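Local coordinates for kinesin-like protein KAR3 (Saccharomyces cerevisiae, PDB 1F9V) that probably hydrolyses ATP to drive movement along microtubules, as a kinesin motor whose motor domain is captured here with ADP and magnesium, at residues R10-L15 against N317-S322; F89-T94 against A246-I251; H165-D170 against T299-Y304. The protein carries 2 engineered substitutions. All blocks are in the same frame, centred on the assembly; numbering follows the deposited sequence.

Contact 1: R10-L15 against N317-S322; sequences RIRPAL and NISPSS. With ADP (adenosine-5'-diphosphate), chain C.
R10 and I11 run parallel to N317 and I318 where two neighbouring strands end: I318 N donates to R10 O (2.9 Å) and R12 N to I318 O (3.1 Å), after which both segments leave the sheet as loops. I11 and I318 put their side chains on the same face, where I11 CG1 meets I318 CD1 at 3.5 Å. I11 CG2, anti to the backbone N, comes tightly to P320 CB, at 3.4 Å. P320 CG also covers R12 O at 3.2 Å, an oxygen buried without a hydrogen-bond partner. The R12 guanidinium lays one face over S319 CB and P320 CD; its NH1 bonds P13 O, NE bonds G95 O and NH2 pairs with E19. S319 OG accepts from S321 N (3.0 Å), closing an ST turn, and is also bonded to H324 ND1. On the other face of the sheet R10 and N317 extend side by side, and a water takes a hydrogen from N317 ND2 and probably gives one to R10 O. R10, R12 and P13 form the RxRP motif of kinesins at the adenine: P13 CD is 3.4 Å from ADP C6, and the R10 guanidinium, held by N66, T101 and D64 O, lays one face on ADP N6 near its rim. I11 packs on I26 and V28 of strand 24-28, I318 on T328 and S331 of helix 325-338, and strand 86-91 flanks N317.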
# COMPACT_ATOMS: atom_id res chain seq x y z
N ARG A 10 -4.77 -5.68 -8.74
CA ARG A 10 -3.79 -6.25 -9.64
C ARG A 10 -3.81 -7.77 -9.58
O ARG A 10 -3.63 -8.37 -8.52
CB ARG A 10 -2.37 -5.78 -9.32
CG ARG A 10 -1.34 -6.42 -10.25
CD ARG A 10 0.10 -6.17 -9.82
NE ARG A 10 1.01 -6.38 -10.94
CZ ARG A 10 2.30 -6.04 -10.93
NH1 ARG A 10 2.83 -5.46 -9.86
NH2 ARG A 10 3.05 -6.25 -12.01
N ILE A 11 -4.03 -8.38 -10.74
CA ILE A 11 -4.04 -9.83 -10.84
C ILE A 11 -2.64 -10.23 -11.30
O ILE A 11 -2.19 -9.81 -12.36
CB ILE A 11 -5.07 -10.33 -11.90
CG1 ILE A 11 -6.47 -9.81 -11.55
CG2 ILE A 11 -5.06 -11.86 -11.95
CD1 ILE A 11 -7.43 -9.80 -12.72
N ARG A 12 -1.94 -11.02 -10.50
CA ARG A 12 -0.61 -11.45 -10.88
C ARG A 12 -0.71 -12.62 -11.86
O ARG A 12 -1.76 -13.26 -11.97
CB ARG A 12 0.18 -11.91 -9.65
CG ARG A 12 -0.36 -13.18 -8.99
CD ARG A 12 0.73 -13.93 -8.23
NE ARG A 12 0.21 -14.96 -7.34
CZ ARG A 12 -0.22 -16.16 -7.73
NH1 ARG A 12 -0.18 -16.48 -9.03
NH2 ARG A 12 -0.66 -17.04 -6.84
N PRO A 13 0.36 -12.86 -12.63
CA PRO A 13 0.33 -13.99 -13.58
C PRO A 13 0.22 -15.29 -12.78
O PRO A 13 0.65 -15.37 -11.63
CB PRO A 13 1.68 -13.89 -14.31
CG PRO A 13 2.13 -12.47 -14.10
CD PRO A 13 1.59 -12.07 -12.75
N ALA A 14 -0.37 -16.31 -13.39
CA ALA A 14 -0.49 -17.59 -12.69
C ALA A 14 0.84 -18.31 -12.74
O ALA A 14 1.64 -18.09 -13.67
CB ALA A 14 -1.57 -18.45 -13.35
N LEU A 15 1.08 -19.13 -11.72
CA LEU A 15 2.30 -19.94 -11.68
C LEU A 15 1.92 -21.12 -12.58
O LEU A 15 1.03 -21.93 -12.26
CB LEU A 15 2.62 -20.44 -10.26
CG LEU A 15 3.91 -19.89 -9.67
CD1 LEU A 15 4.67 -19.05 -10.68
CD2 LEU A 15 3.50 -19.10 -8.46
N ASN A 317 -3.87 -6.89 -4.32
CA ASN A 317 -3.25 -7.95 -5.08
C ASN A 317 -4.06 -9.23 -4.99
O ASN A 317 -4.48 -9.62 -3.90
CB ASN A 317 -1.84 -8.22 -4.55
CG ASN A 317 -0.92 -7.04 -4.72
OD1 ASN A 317 -0.63 -6.31 -3.77
ND2 ASN A 317 -0.45 -6.84 -5.95
N ILE A 318 -4.27 -9.88 -6.13
CA ILE A 318 -5.01 -11.13 -6.13
C ILE A 318 -4.40 -12.13 -7.09
O ILE A 318 -3.74 -11.77 -8.07
CB ILE A 318 -6.50 -10.95 -6.51
CG1 ILE A 318 -6.63 -10.30 -7.88
CG2 ILE A 318 -7.22 -10.13 -5.43
CD1 ILE A 318 -8.04 -10.41 -8.45
N SER A 319 -4.59 -13.41 -6.78
CA SER A 319 -4.11 -14.49 -7.62
C SER A 319 -5.21 -14.76 -8.65
O SER A 319 -6.39 -14.53 -8.39
CB SER A 319 -3.88 -15.74 -6.77
OG SER A 319 -4.05 -16.92 -7.55
N PRO A 320 -4.83 -15.22 -9.86
CA PRO A 320 -5.83 -15.50 -10.89
C PRO A 320 -6.35 -16.95 -10.81
O PRO A 320 -7.28 -17.32 -11.52
CB PRO A 320 -5.06 -15.29 -12.18
CG PRO A 320 -3.67 -15.78 -11.82
CD PRO A 320 -3.46 -15.47 -10.35
N SER A 321 -5.74 -17.74 -9.94
CA SER A 321 -6.08 -19.16 -9.81
C SER A 321 -7.26 -19.58 -8.95
O SER A 321 -7.58 -18.94 -7.95
CB SER A 321 -4.83 -19.91 -9.40
OG SER A 321 -3.76 -19.56 -10.27
N SER A 322 -7.88 -20.69 -9.35
CA SER A 322 -9.05 -21.26 -8.68
C SER A 322 -8.86 -21.67 -7.24
O SER A 322 -9.78 -21.52 -6.43
CB SER A 322 -9.58 -22.47 -9.46
OG SER A 322 -9.94 -22.10 -10.78
PB ADP C . 3.03 -11.85 -1.31
O1B ADP C . 1.68 -11.27 -1.52
O2B ADP C . 4.08 -10.70 -0.90
O3B ADP C . 3.00 -12.94 -0.30
PA ADP C . 4.99 -12.28 -3.39
O1A ADP C . 5.12 -10.95 -3.98
O2A ADP C . 6.08 -12.49 -2.44
O3A ADP C . 3.59 -12.41 -2.67
O5' ADP C . 5.09 -13.40 -4.49
C5' ADP C . 4.15 -14.43 -4.81
C4' ADP C . 4.82 -15.21 -5.99
O4' ADP C . 4.26 -14.68 -7.19
C3' ADP C . 6.34 -14.95 -6.11
O3' ADP C . 7.06 -16.11 -6.54
C2' ADP C . 6.46 -13.81 -7.12
O2' ADP C . 7.75 -13.76 -7.76
C1' ADP C . 5.27 -14.06 -8.02
N9 ADP C . 4.67 -12.79 -8.55
C8 ADP C . 3.84 -11.99 -7.85
N7 ADP C . 3.46 -10.98 -8.60
C5 ADP C . 4.02 -11.10 -9.78
C6 ADP C . 3.99 -10.38 -10.96
N6 ADP C . 3.26 -9.26 -11.04
N1 ADP C . 4.72 -10.80 -12.04
C2 ADP C . 5.47 -11.92 -12.00
N3 ADP C . 5.50 -12.64 -10.86
C4 ADP C . 4.80 -12.28 -9.75
O HOH W 1 -0.93 -9.32 -7.75

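Contact 2: F89-T94 against A246-I251; sequences FAYGQT and AGSERI. With ADP (adenosine-5'-diphosphate), chain C.
G92, Q93 and T94, at the start of the P-loop (Walker A), meet G247, S248 and E249 of the switch II loop, the kinesin LAGSE sequence that follows strand 235-244. The E249 carboxylate carries the polar part with two bonds to T94. T94 N gives its hydrogen to E249 OE1 at 2.7 Å, arriving from above the carboxylate plane, while T94 OG1 donates to the syn lone pair of E249 OE2, also at 2.7 Å. The chain of E249 is bent at chi2 (-93°), which folds the carboxylate back to T94, and two bonds to one residue limit its rotation. One step earlier S248 N bonds G92 O (3.1 Å), standing well out of the carbonyl plane; K98 NZ takes the same oxygen. A water accepts from G92 N and donates to A246 O, bridging the two segments, over one face of the Y91 ring near its rim. S248 CB rests against the phenol end of Y91, 3.4 Å from Y91 OH, and F334 of helix 325-338 stacks on that ring. A side chain on G247 would run into T94 OG1, which is 3.7 Å from G247 CA. T94 CA is itself 3.5 Å from ADP O3B. The E249-T94 bonds are described for this structure alone; the general feature is a Walker A loop after a central strand, facing the switch II loop near the phosphates, as in kinesins and other P-loop NTPases.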
# COMPACT_ATOMS: atom_id res chain seq x y z
N PHE A 89 -0.85 1.26 0.10
CA PHE A 89 -0.96 0.01 0.85
C PHE A 89 -1.15 -1.19 -0.08
O PHE A 89 -2.12 -1.24 -0.84
CB PHE A 89 -2.16 0.03 1.81
CG PHE A 89 -2.11 1.12 2.85
CD1 PHE A 89 -1.48 0.90 4.07
CD2 PHE A 89 -2.74 2.34 2.62
CE1 PHE A 89 -1.49 1.89 5.06
CE2 PHE A 89 -2.75 3.34 3.60
CZ PHE A 89 -2.13 3.11 4.83
N ALA A 90 -0.23 -2.16 -0.03
CA ALA A 90 -0.38 -3.37 -0.83
C ALA A 90 -1.11 -4.35 0.09
O ALA A 90 -0.59 -4.71 1.15
CB ALA A 90 0.98 -3.92 -1.24
N TYR A 91 -2.30 -4.78 -0.34
CA TYR A 91 -3.17 -5.67 0.43
C TYR A 91 -3.47 -6.94 -0.34
O TYR A 91 -3.66 -6.89 -1.56
CB TYR A 91 -4.48 -4.93 0.74
CG TYR A 91 -5.52 -5.72 1.50
CD1 TYR A 91 -5.72 -5.50 2.87
CD2 TYR A 91 -6.31 -6.69 0.87
CE1 TYR A 91 -6.67 -6.22 3.58
CE2 TYR A 91 -7.27 -7.42 1.58
CZ TYR A 91 -7.44 -7.18 2.94
OH TYR A 91 -8.37 -7.89 3.66
N GLY A 92 -3.55 -8.06 0.36
CA GLY A 92 -3.86 -9.32 -0.30
C GLY A 92 -3.34 -10.52 0.46
O GLY A 92 -2.53 -10.38 1.38
N GLN A 93 -3.79 -11.71 0.09
CA GLN A 93 -3.35 -12.91 0.78
C GLN A 93 -1.89 -13.19 0.50
O GLN A 93 -1.33 -12.71 -0.50
CB GLN A 93 -4.18 -14.12 0.34
CG GLN A 93 -3.90 -14.57 -1.09
CD GLN A 93 -4.63 -15.85 -1.46
OE1 GLN A 93 -4.51 -16.87 -0.78
NE2 GLN A 93 -5.39 -15.80 -2.54
N THR A 94 -1.26 -13.96 1.37
CA THR A 94 0.13 -14.33 1.18
C THR A 94 0.18 -15.10 -0.15
O THR A 94 -0.63 -15.99 -0.38
CB THR A 94 0.63 -15.21 2.35
OG1 THR A 94 0.64 -14.42 3.54
CG2 THR A 94 2.02 -15.74 2.09
N ALA A 246 0.53 -7.21 6.06
CA ALA A 246 0.57 -8.61 6.45
C ALA A 246 -0.48 -9.33 5.58
O ALA A 246 -1.49 -8.73 5.19
CB ALA A 246 0.21 -8.75 7.93
N GLY A 247 -0.25 -10.61 5.29
CA GLY A 247 -1.21 -11.36 4.49
C GLY A 247 -2.62 -11.30 5.05
O GLY A 247 -2.83 -11.45 6.26
N SER A 248 -3.60 -11.10 4.18
CA SER A 248 -5.00 -10.98 4.60
C SER A 248 -5.79 -12.29 4.66
O SER A 248 -6.98 -12.26 4.97
CB SER A 248 -5.73 -10.02 3.66
OG SER A 248 -5.67 -10.52 2.33
N GLU A 249 -5.15 -13.42 4.37
CA GLU A 249 -5.84 -14.71 4.37
C GLU A 249 -6.61 -14.96 5.66
O GLU A 249 -6.10 -14.75 6.75
CB GLU A 249 -4.87 -15.86 4.11
CG GLU A 249 -3.69 -15.93 5.05
CD GLU A 249 -2.47 -15.19 4.51
OE1 GLU A 249 -2.64 -14.24 3.71
OE2 GLU A 249 -1.35 -15.57 4.89
N ARG A 250 -7.85 -15.43 5.50
CA ARG A 250 -8.72 -15.71 6.64
C ARG A 250 -8.32 -16.99 7.35
O ARG A 250 -8.41 -18.08 6.79
CB ARG A 250 -10.18 -15.82 6.17
CG ARG A 250 -11.17 -16.06 7.31
CD ARG A 250 -12.07 -14.86 7.50
NE ARG A 250 -11.59 -13.94 8.54
CZ ARG A 250 -10.63 -13.03 8.35
NH1 ARG A 250 -10.05 -12.90 7.17
NH2 ARG A 250 -10.28 -12.24 9.36
N ILE A 251 -7.87 -16.84 8.59
CA ILE A 251 -7.46 -17.97 9.42
C ILE A 251 -8.51 -18.14 10.51
O ILE A 251 -8.83 -17.19 11.22
CB ILE A 251 -6.10 -17.71 10.09
CG1 ILE A 251 -5.08 -17.26 9.04
CG2 ILE A 251 -5.62 -18.97 10.82
CD1 ILE A 251 -4.58 -18.37 8.15
PB ADP C . 3.03 -11.85 -1.31
O1B ADP C . 1.68 -11.27 -1.52
O2B ADP C . 4.08 -10.70 -0.90
O3B ADP C . 3.00 -12.94 -0.30
PA ADP C . 4.99 -12.28 -3.39
O1A ADP C . 5.12 -10.95 -3.98
O2A ADP C . 6.08 -12.49 -2.44
O3A ADP C . 3.59 -12.41 -2.67
O5' ADP C . 5.09 -13.40 -4.49
C5' ADP C . 4.15 -14.43 -4.81
C4' ADP C . 4.82 -15.21 -5.99
O4' ADP C . 4.26 -14.68 -7.19
C3' ADP C . 6.34 -14.95 -6.11
O3' ADP C . 7.06 -16.11 -6.54
C2' ADP C . 6.46 -13.81 -7.12
O2' ADP C . 7.75 -13.76 -7.76
C1' ADP C . 5.27 -14.06 -8.02
N9 ADP C . 4.67 -12.79 -8.55
C8 ADP C . 3.84 -11.99 -7.85
N7 ADP C . 3.46 -10.98 -8.60
C5 ADP C . 4.02 -11.10 -9.78
C6 ADP C . 3.99 -10.38 -10.96
N6 ADP C . 3.26 -9.26 -11.04
N1 ADP C . 4.72 -10.80 -12.04
C2 ADP C . 5.47 -11.92 -12.00
N3 ADP C . 5.50 -12.64 -10.86
C4 ADP C . 4.80 -12.28 -9.75
O HOH W 2 -3.16 -7.66 3.20

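Contact 3: H165-D170 against T299-Y304; sequences HEIRHD and TYLLQY
H169 slots its imidazole between side chains on several sides: the Q303 amide stacks on one face, I167 CG2 lies over the opposite face, and the ring edge points into the face of Y300. Amide and imidazole planes are only 16° apart, with Q303 OE1 over the ring centre and 3.4 Å from H169 CD2. Against Y300 the geometry is T-shaped, with centroids 4.5 Å apart and planes at 89°; H169 NE2 is the atom over the phenol face. With H169 CG beside the backbone N (chi1 -70°), the ring reaches toward the helix, and Y304 CE2 approaches H169 CB at 3.7 Å to complete an aromatic cluster. Next to it I167 CD1 touches Y300 CD2 (3.7 Å) and L301 CB (3.8 Å). A water links I167 O to Y300 OH. Strand 167-170 and helix 299-304 run in nearly the same direction; the strand is one arm of a small hairpin with 175-178. In kinesins these two elements probably belong to the microtubule-facing surface. H169 ND1 is engaged by T176 OG1 of the partner strand while the faces and edge of the ring are packed by Q303, I167 and Y300, which together fix how the imidazole is turned.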
# COMPACT_ATOMS: atom_id res chain seq x y z
N HIS A 165 10.53 2.24 21.08
CA HIS A 165 10.08 3.00 19.93
C HIS A 165 8.74 3.63 20.22
O HIS A 165 7.71 2.96 20.19
CB HIS A 165 9.95 2.09 18.71
CG HIS A 165 11.23 1.45 18.29
ND1 HIS A 165 12.37 2.17 18.02
CD2 HIS A 165 11.55 0.15 18.10
CE1 HIS A 165 13.34 1.35 17.67
NE2 HIS A 165 12.87 0.11 17.72
N GLU A 166 8.74 4.93 20.52
CA GLU A 166 7.50 5.64 20.80
C GLU A 166 7.12 6.54 19.64
O GLU A 166 7.98 7.20 19.05
CB GLU A 166 7.64 6.50 22.07
CG GLU A 166 7.77 5.70 23.34
CD GLU A 166 7.65 6.56 24.58
OE1 GLU A 166 7.74 7.80 24.46
OE2 GLU A 166 7.46 6.00 25.67
N ILE A 167 5.84 6.58 19.33
CA ILE A 167 5.33 7.43 18.27
C ILE A 167 5.18 8.85 18.81
O ILE A 167 4.57 9.06 19.86
CB ILE A 167 3.95 6.93 17.78
CG1 ILE A 167 4.12 5.62 17.01
CG2 ILE A 167 3.30 7.98 16.90
CD1 ILE A 167 2.80 4.98 16.58
N ARG A 168 5.75 9.81 18.09
CA ARG A 168 5.70 11.22 18.49
C ARG A 168 4.99 12.04 17.44
O ARG A 168 5.56 12.35 16.39
CB ARG A 168 7.11 11.78 18.69
CG ARG A 168 7.89 11.13 19.80
CD ARG A 168 7.91 11.99 21.05
NE ARG A 168 8.91 11.51 22.01
CZ ARG A 168 8.69 10.57 22.92
NH1 ARG A 168 7.49 10.00 23.00
NH2 ARG A 168 9.66 10.17 23.73
N HIS A 169 3.74 12.38 17.70
CA HIS A 169 2.97 13.19 16.78
C HIS A 169 3.18 14.66 17.14
O HIS A 169 2.98 15.06 18.30
CB HIS A 169 1.48 12.87 16.89
CG HIS A 169 1.11 11.53 16.36
ND1 HIS A 169 1.46 11.09 15.10
CD2 HIS A 169 0.38 10.53 16.91
CE1 HIS A 169 0.95 9.89 14.89
NE2 HIS A 169 0.29 9.52 15.98
N ASP A 170 3.60 15.46 16.17
CA ASP A 170 3.80 16.89 16.35
C ASP A 170 2.56 17.56 15.77
O ASP A 170 2.47 17.79 14.57
CB ASP A 170 5.05 17.36 15.60
CG ASP A 170 5.44 18.79 15.93
OD1 ASP A 170 6.65 19.10 15.85
OD2 ASP A 170 4.56 19.61 16.27
N THR A 299 -2.54 2.53 11.78
CA THR A 299 -3.35 3.70 11.49
C THR A 299 -2.98 4.87 12.40
O THR A 299 -3.04 6.02 11.99
CB THR A 299 -4.88 3.40 11.62
OG1 THR A 299 -5.17 2.83 12.91
CG2 THR A 299 -5.33 2.43 10.53
N TYR A 300 -2.58 4.56 13.64
CA TYR A 300 -2.19 5.62 14.56
C TYR A 300 -0.90 6.26 14.08
O TYR A 300 -0.77 7.49 14.04
CB TYR A 300 -2.00 5.04 15.96
CG TYR A 300 -1.66 6.09 16.99
CD1 TYR A 300 -2.46 7.22 17.15
CD2 TYR A 300 -0.51 5.97 17.77
CE1 TYR A 300 -2.11 8.21 18.08
CE2 TYR A 300 -0.16 6.95 18.69
CZ TYR A 300 -0.96 8.07 18.84
OH TYR A 300 -0.59 9.05 19.73
N LEU A 301 0.05 5.44 13.68
CA LEU A 301 1.33 5.93 13.18
C LEU A 301 1.15 6.82 11.95
O LEU A 301 1.81 7.86 11.83
CB LEU A 301 2.24 4.76 12.82
CG LEU A 301 3.52 5.12 12.04
CD1 LEU A 301 4.48 5.85 12.95
CD2 LEU A 301 4.18 3.86 11.49
N LEU A 302 0.26 6.42 11.06
CA LEU A 302 0.05 7.13 9.80
C LEU A 302 -1.07 8.16 9.73
O LEU A 302 -1.35 8.69 8.66
CB LEU A 302 -0.17 6.11 8.68
CG LEU A 302 0.93 5.06 8.50
CD1 LEU A 302 0.51 4.03 7.44
CD2 LEU A 302 2.23 5.77 8.10
N GLN A 303 -1.70 8.48 10.85
CA GLN A 303 -2.81 9.41 10.85
C GLN A 303 -2.62 10.73 10.09
O GLN A 303 -3.53 11.17 9.40
CB GLN A 303 -3.26 9.70 12.29
CG GLN A 303 -2.29 10.53 13.10
CD GLN A 303 -2.80 10.78 14.51
OE1 GLN A 303 -2.32 11.67 15.22
NE2 GLN A 303 -3.77 9.97 14.93
N TYR A 304 -1.45 11.36 10.21
CA TYR A 304 -1.23 12.63 9.51
C TYR A 304 -1.04 12.45 7.99
O TYR A 304 -1.20 13.40 7.23
CB TYR A 304 -0.01 13.36 10.09
CG TYR A 304 -0.23 13.94 11.47
CD1 TYR A 304 -1.49 14.43 11.84
CD2 TYR A 304 0.81 14.00 12.39
CE1 TYR A 304 -1.70 14.97 13.12
CE2 TYR A 304 0.61 14.54 13.67
CZ TYR A 304 -0.64 15.02 14.02
OH TYR A 304 -0.83 15.56 15.27
O HOH W 3 1.85 8.72 20.79

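From the N terminus, strand 4-11 leads into contact 1, whose second segment comes some 300 residues later, so that it closes a loop holding nearly the whole motor domain. Contacts 2 and 3 both nest inside it and cross each other: 89-94 comes first, then 165-170, then 246-251, then 299-304. Contacts 1 and 2 border the same ADP and meet in the central sheet, where N317 N lies 2.8 Å from Y91 O, probably hydrogen-bonded. Contact 3, centred about 34 Å from contact 1, joins the outlying hairpin to helix 297-306; that helix reaches back to contact 2 through packing of F89 CE1 on L302 CD1.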